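Local coordinates for protein cytochrome c, mono-and diheme variant (PDB 7C90) that probably carries electrons in the methanol oxidation system of a marine methylotrophic bacterium, using a covalently bound heme c, at residues 34-39 against 45-50; 115-120 against 146-151; 123-128 against 134-139. One frame throughout, in Å; residues are numbered along the deposited sequence.

Interaction 1: 34-39 against 45-50; sequences LVFRNT and LDLSFG
The backbone N of Leu-45 gives its hydrogen to the carbonyl O of Phe-36, with N and O 2.7 Å apart. The bond is almost perfectly straight, at 179° about the hydrogen, although the donor is tilted out of the carbonyl plane. It is the one hydrogen bond that joins 34-39 to 45-50. The rest is apolar packing. Leu-45 lays its side chain along the backbone just beyond this bond. Its CG is 3.6 Å from Asn-38 N, its CD1 touches the carbonyl group of Arg-37, and its CD2 meets CB of Asn-38. Cutting Leu-45 back to an alanine is likely to leave a gap beside the backbone of Arg-37 and Asn-38, and CB of Asn-38 would lose its methyl neighbour. The amide of Asn-38 is used elsewhere: its OD1 accepts from the backbone N atoms of Val-40 and Thr-41 in the loop between the segments. Farther along, Leu-47 crosses Phe-36 at about a right angle and sets CD1 over one face of the ring. Leu-47 CD1 is 3.3 Å from Phe-36 CD2, a tight fit. The phenyl ring reaches this place with CG anti to the carbonyl carbon, chi1 -66°. Asp-46 starts a type I turn and an Asx turn, its OD1 taking both N and OG of Ser-48 from the same face. These loops precede helix 57-65 and lie on helix 117-126. There Phe-36 packs on Lys-118 and Glu-122, and Leu-47 on Phe-121 and Tyr-125. Leu-47 O is also bonded to Lys-141 NZ, at the start of helix 141-153.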
loop_
_atom_site.group_PDB
_atom_site.type_symbol
_atom_site.label_atom_id
_atom_site.label_comp_id
_atom_site.label_asym_id
_atom_site.label_seq_id
_atom_site.Cartn_x
_atom_site.Cartn_y
_atom_site.Cartn_z
ATOM N N LEU A 34 28.632 -18.122 -4.992
ATOM C CA LEU A 34 27.303 -17.626 -5.413
ATOM C C LEU A 34 27.269 -16.096 -5.487
ATOM O O LEU A 34 27.729 -15.446 -4.566
ATOM C CB LEU A 34 26.254 -18.118 -4.420
ATOM C CG LEU A 34 25.747 -19.537 -4.636
ATOM C CD1 LEU A 34 24.476 -19.778 -3.854
ATOM C CD2 LEU A 34 25.492 -19.797 -6.099
ATOM N N VAL A 35 26.719 -15.568 -6.574
ATOM C CA VAL A 35 26.517 -14.104 -6.717
ATOM C C VAL A 35 25.061 -13.779 -6.361
ATOM O O VAL A 35 24.185 -14.122 -7.113
ATOM C CB VAL A 35 26.901 -13.604 -8.118
ATOM C CG1 VAL A 35 26.806 -12.096 -8.215
ATOM C CG2 VAL A 35 28.276 -14.075 -8.520
ATOM N N PHE A 36 24.842 -13.152 -5.213
ATOM C CA PHE A 36 23.479 -12.744 -4.800
ATOM C C PHE A 36 23.203 -11.338 -5.333
ATOM O O PHE A 36 24.004 -10.445 -5.109
ATOM C CB PHE A 36 23.314 -12.850 -3.289
ATOM C CG PHE A 36 23.372 -14.257 -2.770
ATOM C CD1 PHE A 36 22.246 -15.046 -2.733
ATOM C CD2 PHE A 36 24.566 -14.809 -2.361
ATOM C CE1 PHE A 36 22.307 -16.344 -2.266
ATOM C CE2 PHE A 36 24.619 -16.109 -1.899
ATOM C CZ PHE A 36 23.491 -16.871 -1.849
ATOM N N ARG A 37 22.075 -11.181 -6.018
ATOM C CA ARG A 37 21.749 -9.888 -6.652
ATOM C C ARG A 37 20.379 -9.361 -6.224
ATOM O O ARG A 37 19.467 -10.134 -6.035
ATOM C CB ARG A 37 21.813 -10.011 -8.174
ATOM C CG ARG A 37 23.128 -10.542 -8.720
ATOM C CD ARG A 37 23.228 -10.365 -10.215
ATOM N NE ARG A 37 24.515 -10.761 -10.758
ATOM C CZ ARG A 37 25.526 -9.937 -10.998
ATOM N NH1 ARG A 37 25.422 -8.649 -10.742
ATOM N NH2 ARG A 37 26.652 -10.404 -11.499
ATOM N N ASN A 38 20.318 -8.047 -6.076
ATOM C CA ASN A 38 19.109 -7.250 -5.802
ATOM C C ASN A 38 18.050 -7.519 -6.894
ATOM O O ASN A 38 18.352 -7.465 -8.091
ATOM C CB ASN A 38 19.491 -5.786 -5.647
ATOM C CG ASN A 38 18.302 -4.940 -5.261
ATOM O OD1 ASN A 38 17.405 -4.739 -6.073
ATOM N ND2 ASN A 38 18.274 -4.479 -4.018
ATOM N N THR A 39 16.826 -7.789 -6.469
ATOM C CA THR A 39 15.693 -8.213 -7.319
ATOM C C THR A 39 15.314 -7.104 -8.320
ATOM O O THR A 39 14.876 -7.434 -9.431
ATOM C CB THR A 39 14.547 -8.611 -6.382
ATOM O OG1 THR A 39 15.038 -9.731 -5.644
ATOM C CG2 THR A 39 13.280 -8.917 -7.146
ATOM N N LEU A 45 24.433 -8.101 -3.788
ATOM C CA LEU A 45 24.079 -8.055 -2.362
ATOM C C LEU A 45 25.321 -8.521 -1.599
ATOM O O LEU A 45 25.829 -9.609 -1.922
ATOM C CB LEU A 45 22.883 -8.977 -2.106
ATOM C CG LEU A 45 21.538 -8.535 -2.688
ATOM C CD1 LEU A 45 20.449 -9.547 -2.328
ATOM C CD2 LEU A 45 21.124 -7.161 -2.190
ATOM N N ASP A 46 25.827 -7.652 -0.731
ATOM C CA ASP A 46 26.863 -7.900 0.298
ATOM C C ASP A 46 26.178 -8.551 1.504
ATOM O O ASP A 46 25.501 -7.855 2.266
ATOM C CB ASP A 46 27.553 -6.582 0.685
ATOM C CG ASP A 46 28.718 -6.737 1.664
ATOM O OD1 ASP A 46 28.887 -7.846 2.219
ATOM O OD2 ASP A 46 29.459 -5.737 1.866
ATOM N N LEU A 47 26.348 -9.849 1.673
ATOM C CA LEU A 47 25.606 -10.625 2.692
ATOM C C LEU A 47 26.180 -10.392 4.094
ATOM O O LEU A 47 25.484 -10.744 5.062
ATOM C CB LEU A 47 25.637 -12.096 2.268
ATOM C CG LEU A 47 24.808 -12.404 1.024
ATOM C CD1 LEU A 47 24.629 -13.898 0.841
ATOM C CD2 LEU A 47 23.449 -11.755 1.091
ATOM N N SER A 48 27.370 -9.802 4.211
ATOM C CA SER A 48 27.984 -9.459 5.522
ATOM C C SER A 48 27.281 -8.239 6.138
ATOM O O SER A 48 27.574 -7.921 7.307
ATOM C CB SER A 48 29.457 -9.221 5.392
ATOM O OG SER A 48 29.674 -8.053 4.632
ATOM N N PHE A 49 26.419 -7.554 5.381
ATOM C CA PHE A 49 25.617 -6.411 5.878
ATOM C C PHE A 49 24.493 -6.934 6.763
ATOM O O PHE A 49 24.024 -8.080 6.556
ATOM C CB PHE A 49 25.021 -5.579 4.737
ATOM C CG PHE A 49 25.781 -4.310 4.452
ATOM C CD1 PHE A 49 26.839 -4.309 3.560
ATOM C CD2 PHE A 49 25.454 -3.128 5.101
ATOM C CE1 PHE A 49 27.548 -3.142 3.311
ATOM C CE2 PHE A 49 26.165 -1.964 4.856
ATOM C CZ PHE A 49 27.215 -1.975 3.964
ATOM N N GLY A 50 24.089 -6.112 7.722
ATOM C CA GLY A 50 22.822 -6.286 8.439
ATOM C C GLY A 50 23.004 -6.976 9.771
ATOM O O GLY A 50 24.150 -7.142 10.202
#

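Interaction 2: 115-120 against 146-151; sequences ANDKGL and HIMAWV
Met-148 reaches from helix 141-153 over the first turn of helix 117-126 and overlaps both Asp-117 and Leu-120. Its CG meets CD2 of Leu-120 at 3.7 Å, and CG of the same leucine is nearly as close. These two side chains point toward each other and meet tip to tip. Leu-120 comes forward because its CG stands anti to the backbone N, chi1 -176°. Beyond its CG the methionine chain runs on extended and then bends at the sulfur, chi3 57°. The bend brings the terminal methyl back against Asp-117. Met-148 CE lies 3.3 Å from the carbonyl O of Asp-117 and 3.9 Å from its CB. Asp-117 and Met-148 run antiparallel alongside one another, and the methyl passes beside the stem of the carboxylate. The carboxylate itself is buried, but its charge is met. OD1 forms a salt bridge with Arg-152, one turn beyond Met-148 on its helix, and OD2 accepts from Asn-71 ND2. Asp-117 is the first residue of its helix. Asn-116 sits at the N-cap, where its OD1 accepts from Gly-119 N at 2.9 Å. The contact lies near the centre of the chain, in the helical core of this cytochrome c fold. Leu-120 also touches the heme, as does Ile-147, the residue before Met-148. Met-148 packs further on Phe-121 and Ile-124, so it meets helix 117-126 over more than one turn. No hydrogen bond crosses between the two segments. Their direct contact is therefore van der Waals packing, thioether chain against leucine, with the terminal methyl also against a backbone carbonyl. A polar link between the helices is the salt bridge of Asp-117 with Arg-152, beside this packing.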
loop_
_atom_site.group_PDB
_atom_site.type_symbol
_atom_site.label_atom_id
_atom_site.label_comp_id
_atom_site.label_asym_id
_atom_site.label_seq_id
_atom_site.Cartn_x
_atom_site.Cartn_y
_atom_site.Cartn_z
ATOM N N ALA A 115 10.417 -18.070 -7.434
ATOM C CA ALA A 115 10.015 -19.502 -7.446
ATOM C C ALA A 115 11.152 -20.388 -6.914
ATOM O O ALA A 115 10.880 -21.575 -6.568
ATOM C CB ALA A 115 9.603 -19.926 -8.830
ATOM N N ASN A 116 12.380 -19.865 -6.822
ATOM C CA ASN A 116 13.511 -20.642 -6.256
ATOM C C ASN A 116 14.008 -19.936 -4.985
ATOM O O ASN A 116 13.691 -18.740 -4.781
ATOM C CB ASN A 116 14.552 -20.919 -7.347
ATOM C CG ASN A 116 15.337 -19.699 -7.770
ATOM O OD1 ASN A 116 16.050 -19.084 -6.969
ATOM N ND2 ASN A 116 15.205 -19.344 -9.039
ATOM N N ASP A 117 14.730 -20.660 -4.123
ATOM C CA ASP A 117 15.090 -20.158 -2.778
ATOM C C ASP A 117 16.199 -19.093 -2.879
ATOM O O ASP A 117 16.183 -18.157 -2.037
ATOM C CB ASP A 117 15.389 -21.310 -1.818
ATOM C CG ASP A 117 14.116 -22.000 -1.324
ATOM O OD1 ASP A 117 13.024 -21.364 -1.376
ATOM O OD2 ASP A 117 14.227 -23.169 -0.909
ATOM N N LYS A 118 17.093 -19.156 -3.862
ATOM C CA LYS A 118 18.142 -18.109 -4.004
ATOM C C LYS A 118 17.453 -16.780 -4.315
ATOM O O LYS A 118 17.787 -15.778 -3.697
ATOM C CB LYS A 118 19.146 -18.458 -5.099
ATOM C CG LYS A 118 20.175 -17.368 -5.404
ATOM C CD LYS A 118 21.348 -17.910 -6.182
ATOM C CE LYS A 118 22.402 -16.881 -6.525
ATOM N NZ LYS A 118 21.872 -15.830 -7.420
ATOM N N GLY A 119 16.494 -16.774 -5.241
ATOM C CA GLY A 119 15.787 -15.531 -5.595
ATOM C C GLY A 119 14.955 -15.000 -4.432
ATOM O O GLY A 119 15.007 -13.799 -4.168
ATOM N N LEU A 120 14.216 -15.868 -3.748
ATOM C CA LEU A 120 13.338 -15.491 -2.613
ATOM C C LEU A 120 14.182 -14.827 -1.533
ATOM O O LEU A 120 13.740 -13.787 -1.013
ATOM C CB LEU A 120 12.636 -16.731 -2.059
ATOM C CG LEU A 120 11.627 -16.484 -0.939
ATOM C CD1 LEU A 120 10.597 -15.443 -1.322
ATOM C CD2 LEU A 120 10.957 -17.797 -0.558
ATOM N N HIS A 146 14.136 -19.231 8.015
ATOM C CA HIS A 146 12.951 -19.721 8.773
ATOM C C HIS A 146 11.670 -19.235 8.099
ATOM O O HIS A 146 10.745 -20.048 7.823
ATOM C CB HIS A 146 13.041 -19.266 10.228
ATOM C CG HIS A 146 13.919 -20.139 11.051
ATOM N ND1 HIS A 146 15.235 -19.887 11.254
ATOM C CD2 HIS A 146 13.648 -21.272 11.723
ATOM C CE1 HIS A 146 15.742 -20.797 12.063
ATOM N NE2 HIS A 146 14.788 -21.674 12.351
ATOM N N ILE A 147 11.609 -17.936 7.823
ATOM C CA ILE A 147 10.406 -17.319 7.194
ATOM C C ILE A 147 10.209 -17.967 5.838
ATOM O O ILE A 147 9.066 -18.219 5.453
ATOM C CB ILE A 147 10.551 -15.784 7.103
ATOM C CG1 ILE A 147 10.536 -15.147 8.499
ATOM C CG2 ILE A 147 9.478 -15.204 6.192
ATOM C CD1 ILE A 147 10.778 -13.645 8.504
ATOM N N MET A 148 11.295 -18.138 5.089
ATOM C CA MET A 148 11.218 -18.756 3.741
ATOM C C MET A 148 10.666 -20.185 3.841
ATOM O O MET A 148 9.742 -20.510 3.056
ATOM C CB MET A 148 12.570 -18.759 3.052
ATOM C CG MET A 148 12.922 -17.374 2.530
ATOM S SD MET A 148 14.683 -17.257 2.125
ATOM C CE MET A 148 14.908 -18.569 0.938
ATOM N N ALA A 149 11.165 -21.011 4.755
ATOM C CA ALA A 149 10.623 -22.393 4.904
ATOM C C ALA A 149 9.108 -22.315 5.148
ATOM O O ALA A 149 8.359 -23.058 4.489
ATOM C CB ALA A 149 11.313 -23.153 6.006
ATOM N N TRP A 150 8.644 -21.403 6.004
ATOM C CA TRP A 150 7.189 -21.287 6.319
ATOM C C TRP A 150 6.426 -20.867 5.065
ATOM O O TRP A 150 5.360 -21.417 4.805
ATOM C CB TRP A 150 6.928 -20.348 7.520
ATOM C CG TRP A 150 5.466 -20.279 7.795
ATOM C CD1 TRP A 150 4.708 -21.184 8.478
ATOM C CD2 TRP A 150 4.553 -19.326 7.235
ATOM N NE1 TRP A 150 3.394 -20.830 8.416
ATOM C CE2 TRP A 150 3.260 -19.712 7.648
ATOM C CE3 TRP A 150 4.705 -18.201 6.416
ATOM C CZ2 TRP A 150 2.122 -18.987 7.299
ATOM C CZ3 TRP A 150 3.576 -17.506 6.045
ATOM C CH2 TRP A 150 2.303 -17.886 6.489
ATOM N N VAL A 151 6.930 -19.894 4.303
ATOM C CA VAL A 151 6.261 -19.412 3.067
ATOM C C VAL A 151 6.119 -20.594 2.099
ATOM O O VAL A 151 5.033 -20.700 1.431
ATOM C CB VAL A 151 7.008 -18.210 2.441
ATOM C CG1 VAL A 151 6.489 -17.881 1.058
ATOM C CG2 VAL A 151 6.935 -16.954 3.317
#

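Interaction 3: 123-128 against 134-139; sequences TIYGGA and PQYNNL. With HEC (heme c), chain E.
Ile-124, next to Thr-123, whose CG2 lies against the heme, joins helix 117-126 to the loop that follows. Its carbonyl O accepts from Gln-135 N at 3.0 Å, with the donor in the carbonyl plane. Its CG2 touches Gln-135 CG at 4.0 Å, while CD1 goes to the heme methyl CMB at 3.6 Å. Tyr-125 offers its ring face to Tyr-136. Tyr-136 CB sits over that face, 3.6 Å from the centroid and 20° off the normal, a CH-pi contact. The two rings are oblique, with planes at 39°. Tyr-136 takes chi1 68°, between its backbone N and carbonyl carbon, which turns its ring edge to Tyr-125 O; CD2 is 3.5 Å from that oxygen. The same O accepts two weak bonds, from Gln-135 N and Tyr-136 N. The phenol OH of Tyr-125 bonds away from this loop, to the carbonyls of Asp-46 and Phe-49. Gly-126 O rests 3.4 Å from Pro-134 CB. Gly-127 leaves the helix with positive phi, and a CB on it would collide with Pro-134 N. Ala-128 then sets CB 3.2 Å from the propionate oxygen O2D of the heme. From the facing segment, Gln-135 bends at chi2 and brings NE2 within 3.9 Å of the heme carbon CHC. Its OE1 accepts from Asn-138 ND2, which comes from above the carbonyl plane and probably limits how the amide can turn. Met-132, the axial ligand of the iron, lies in the loop between the two segments. Ile-124 O takes one sound bond from the loop and Tyr-125 O two weak ones; apolar contacts do the rest. This is consistent with holding together the two ends of the loop that carries Met-132.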
loop_
_atom_site.group_PDB
_atom_site.type_symbol
_atom_site.label_atom_id
_atom_site.label_comp_id
_atom_site.label_asym_id
_atom_site.label_seq_id
_atom_site.Cartn_x
_atom_site.Cartn_y
_atom_site.Cartn_z
ATOM N N THR A 123 15.119 -11.321 -2.580
ATOM C CA THR A 123 13.997 -10.361 -2.566
ATOM C C THR A 123 13.818 -9.916 -1.105
ATOM O O THR A 123 13.652 -8.719 -0.841
ATOM C CB THR A 123 12.751 -10.961 -3.221
ATOM O OG1 THR A 123 12.992 -11.201 -4.604
ATOM C CG2 THR A 123 11.533 -10.079 -3.051
ATOM N N ILE A 124 13.862 -10.842 -0.167
ATOM C CA ILE A 124 13.651 -10.514 1.268
ATOM C C ILE A 124 14.859 -9.725 1.767
ATOM O O ILE A 124 14.662 -8.635 2.396
ATOM C CB ILE A 124 13.390 -11.775 2.108
ATOM C CG1 ILE A 124 12.123 -12.484 1.619
ATOM C CG2 ILE A 124 13.295 -11.408 3.579
ATOM C CD1 ILE A 124 11.952 -13.908 2.157
ATOM N N TYR A 125 16.064 -10.241 1.552
ATOM C CA TYR A 125 17.290 -9.613 2.106
ATOM C C TYR A 125 17.432 -8.173 1.578
ATOM O O TYR A 125 17.603 -7.241 2.432
ATOM C CB TYR A 125 18.484 -10.533 1.830
ATOM C CG TYR A 125 19.754 -10.085 2.470
ATOM C CD1 TYR A 125 20.061 -10.384 3.787
ATOM C CD2 TYR A 125 20.637 -9.305 1.758
ATOM C CE1 TYR A 125 21.232 -9.917 4.368
ATOM C CE2 TYR A 125 21.811 -8.844 2.322
ATOM C CZ TYR A 125 22.117 -9.146 3.627
ATOM O OH TYR A 125 23.290 -8.652 4.141
ATOM N N GLY A 126 17.398 -8.012 0.239
ATOM C CA GLY A 126 17.733 -6.779 -0.511
ATOM C C GLY A 126 16.524 -5.910 -0.808
ATOM O O GLY A 126 16.717 -4.785 -1.198
ATOM N N GLY A 127 15.310 -6.409 -0.599
ATOM C CA GLY A 127 14.077 -5.660 -0.860
ATOM C C GLY A 127 13.744 -5.625 -2.344
ATOM O O GLY A 127 14.451 -6.201 -3.144
ATOM N N ALA A 128 12.641 -5.015 -2.678
ATOM C CA ALA A 128 12.170 -4.841 -4.068
ATOM C C ALA A 128 11.746 -3.381 -4.200
ATOM O O ALA A 128 12.497 -2.545 -3.674
ATOM C CB ALA A 128 11.081 -5.856 -4.372
ATOM N N PRO A 134 14.329 -3.615 2.118
ATOM C CA PRO A 134 15.256 -4.683 2.438
ATOM C C PRO A 134 15.115 -5.038 3.930
ATOM O O PRO A 134 14.891 -4.182 4.713
ATOM C CB PRO A 134 16.613 -4.075 2.098
ATOM C CG PRO A 134 16.400 -2.604 2.232
ATOM C CD PRO A 134 14.989 -2.380 1.755
ATOM N N GLN A 135 15.250 -6.310 4.263
ATOM C CA GLN A 135 15.093 -6.739 5.670
ATOM C C GLN A 135 16.447 -7.069 6.293
ATOM O O GLN A 135 16.446 -7.569 7.385
ATOM C CB GLN A 135 14.183 -7.951 5.744
ATOM C CG GLN A 135 12.833 -7.700 5.124
ATOM C CD GLN A 135 11.933 -6.950 6.070
ATOM O OE1 GLN A 135 12.170 -6.877 7.258
ATOM N NE2 GLN A 135 10.874 -6.398 5.535
ATOM N N TYR A 136 17.542 -6.769 5.613
ATOM C CA TYR A 136 18.885 -7.118 6.135
ATOM C C TYR A 136 19.138 -6.529 7.527
ATOM O O TYR A 136 19.837 -7.145 8.275
ATOM C CB TYR A 136 19.986 -6.834 5.112
ATOM C CG TYR A 136 20.260 -5.391 4.785
ATOM C CD1 TYR A 136 21.130 -4.650 5.549
ATOM C CD2 TYR A 136 19.671 -4.770 3.706
ATOM C CE1 TYR A 136 21.400 -3.328 5.264
ATOM C CE2 TYR A 136 19.929 -3.450 3.397
ATOM C CZ TYR A 136 20.801 -2.729 4.184
ATOM O OH TYR A 136 21.079 -1.430 3.912
ATOM N N ASN A 137 18.546 -5.389 7.864
ATOM C CA ASN A 137 18.799 -4.761 9.192
ATOM C C ASN A 137 17.766 -5.214 10.223
ATOM O O ASN A 137 18.018 -5.006 11.416
ATOM C CB ASN A 137 18.916 -3.240 9.078
ATOM C CG ASN A 137 20.331 -2.843 8.740
ATOM O OD1 ASN A 137 21.260 -3.560 9.080
ATOM N ND2 ASN A 137 20.502 -1.736 8.044
ATOM N N ASN A 138 16.656 -5.805 9.795
ATOM C CA ASN A 138 15.497 -6.150 10.649
ATOM C C ASN A 138 15.589 -7.607 11.123
ATOM O O ASN A 138 15.041 -7.891 12.204
ATOM C CB ASN A 138 14.180 -5.956 9.905
ATOM C CG ASN A 138 13.900 -4.519 9.541
ATOM O OD1 ASN A 138 14.503 -3.609 10.113
ATOM N ND2 ASN A 138 12.976 -4.323 8.616
ATOM N N LEU A 139 16.174 -8.491 10.303
ATOM C CA LEU A 139 16.162 -9.966 10.466
ATOM C C LEU A 139 17.560 -10.518 10.210
ATOM O O LEU A 139 18.208 -10.013 9.298
ATOM C CB LEU A 139 15.203 -10.576 9.449
ATOM C CG LEU A 139 13.752 -10.120 9.519
ATOM C CD1 LEU A 139 12.959 -10.760 8.417
ATOM C CD2 LEU A 139 13.138 -10.433 10.868
HETATM FE FE HEC E . 6.989 -7.983 0.745
HETATM C CHA HEC E . 6.926 -7.996 -2.699
HETATM C CHB HEC E . 8.131 -11.143 0.757
HETATM C CHC HEC E . 7.517 -7.717 4.126
HETATM C CHD HEC E . 5.190 -5.088 0.763
HETATM N NA HEC E . 7.486 -9.297 -0.745
HETATM C C1A HEC E . 7.376 -9.190 -2.053
HETATM C C2A HEC E . 7.830 -10.363 -2.830
HETATM C C3A HEC E . 8.234 -11.293 -1.790
HETATM C C4A HEC E . 7.904 -10.552 -0.551
HETATM C CMA HEC E . 8.735 -12.693 -1.863
HETATM C CAA HEC E . 7.899 -10.544 -4.299
HETATM C CBA HEC E . 6.760 -11.506 -4.591
HETATM C CGA HEC E . 6.732 -11.917 -6.026
HETATM O O1A HEC E . 7.777 -11.842 -6.699
HETATM O O2A HEC E . 5.610 -12.243 -6.494
HETATM N NB HEC E . 7.709 -9.241 2.184
HETATM C C1B HEC E . 8.058 -10.489 2.036
HETATM C C2B HEC E . 8.456 -11.184 3.278
HETATM C C3B HEC E . 8.303 -10.137 4.282
HETATM C C4B HEC E . 7.848 -8.997 3.500
HETATM C CMB HEC E . 8.897 -12.612 3.429
HETATM C CAB HEC E . 8.579 -10.245 5.784
HETATM C CBB HEC E . 10.035 -10.384 6.064
HETATM N NC HEC E . 6.440 -6.645 2.179
HETATM C C1C HEC E . 6.788 -6.680 3.473
HETATM C C2C HEC E . 6.272 -5.573 4.298
HETATM C C3C HEC E . 5.575 -4.786 3.274
HETATM C C4C HEC E . 5.729 -5.523 2.029
HETATM C CMC HEC E . 6.487 -5.405 5.763
HETATM C CAC HEC E . 4.774 -3.553 3.608
HETATM C CBC HEC E . 5.550 -2.502 4.351
HETATM N ND HEC E . 6.173 -6.779 -0.724
HETATM C C1D HEC E . 5.478 -5.670 -0.547
HETATM C C2D HEC E . 5.079 -4.992 -1.764
HETATM C C3D HEC E . 5.594 -5.840 -2.813
HETATM C C4D HEC E . 6.267 -6.884 -2.035
HETATM C CMD HEC E . 4.341 -3.712 -1.862
HETATM C CAD HEC E . 5.580 -5.637 -4.271
HETATM C CBD HEC E . 6.957 -5.019 -4.556
HETATM C CGD HEC E . 7.470 -5.133 -5.980
HETATM O O1D HEC E . 6.679 -5.433 -6.891
HETATM O O2D HEC E . 8.678 -4.883 -6.245
#

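Overall arrangement
Helix 117-126 ties the three contacts together. Interaction 2 uses its first turn, interaction 3 its last turn, and the loops of interaction 1 pack against it. Interactions 1 and 2, centres about 15 Å apart, meet at Val-35 O and Lys-118 NZ, 2.9 Å apart, a probable hydrogen bond. Interactions 1 and 3 have centres about 10 Å apart. They are joined by Thr-39 OG1 and Thr-123 OG1 at 2.7 Å, also a probable hydrogen bond. Interactions 2 and 3, centres about 13 Å apart, meet where Ile-147 CD1 packs on Leu-139 CD1 at 3.6 Å. Both line the heme pocket. Interaction 1 stands farther out: the side chain of Asn-38 is about 9 Å from the heme.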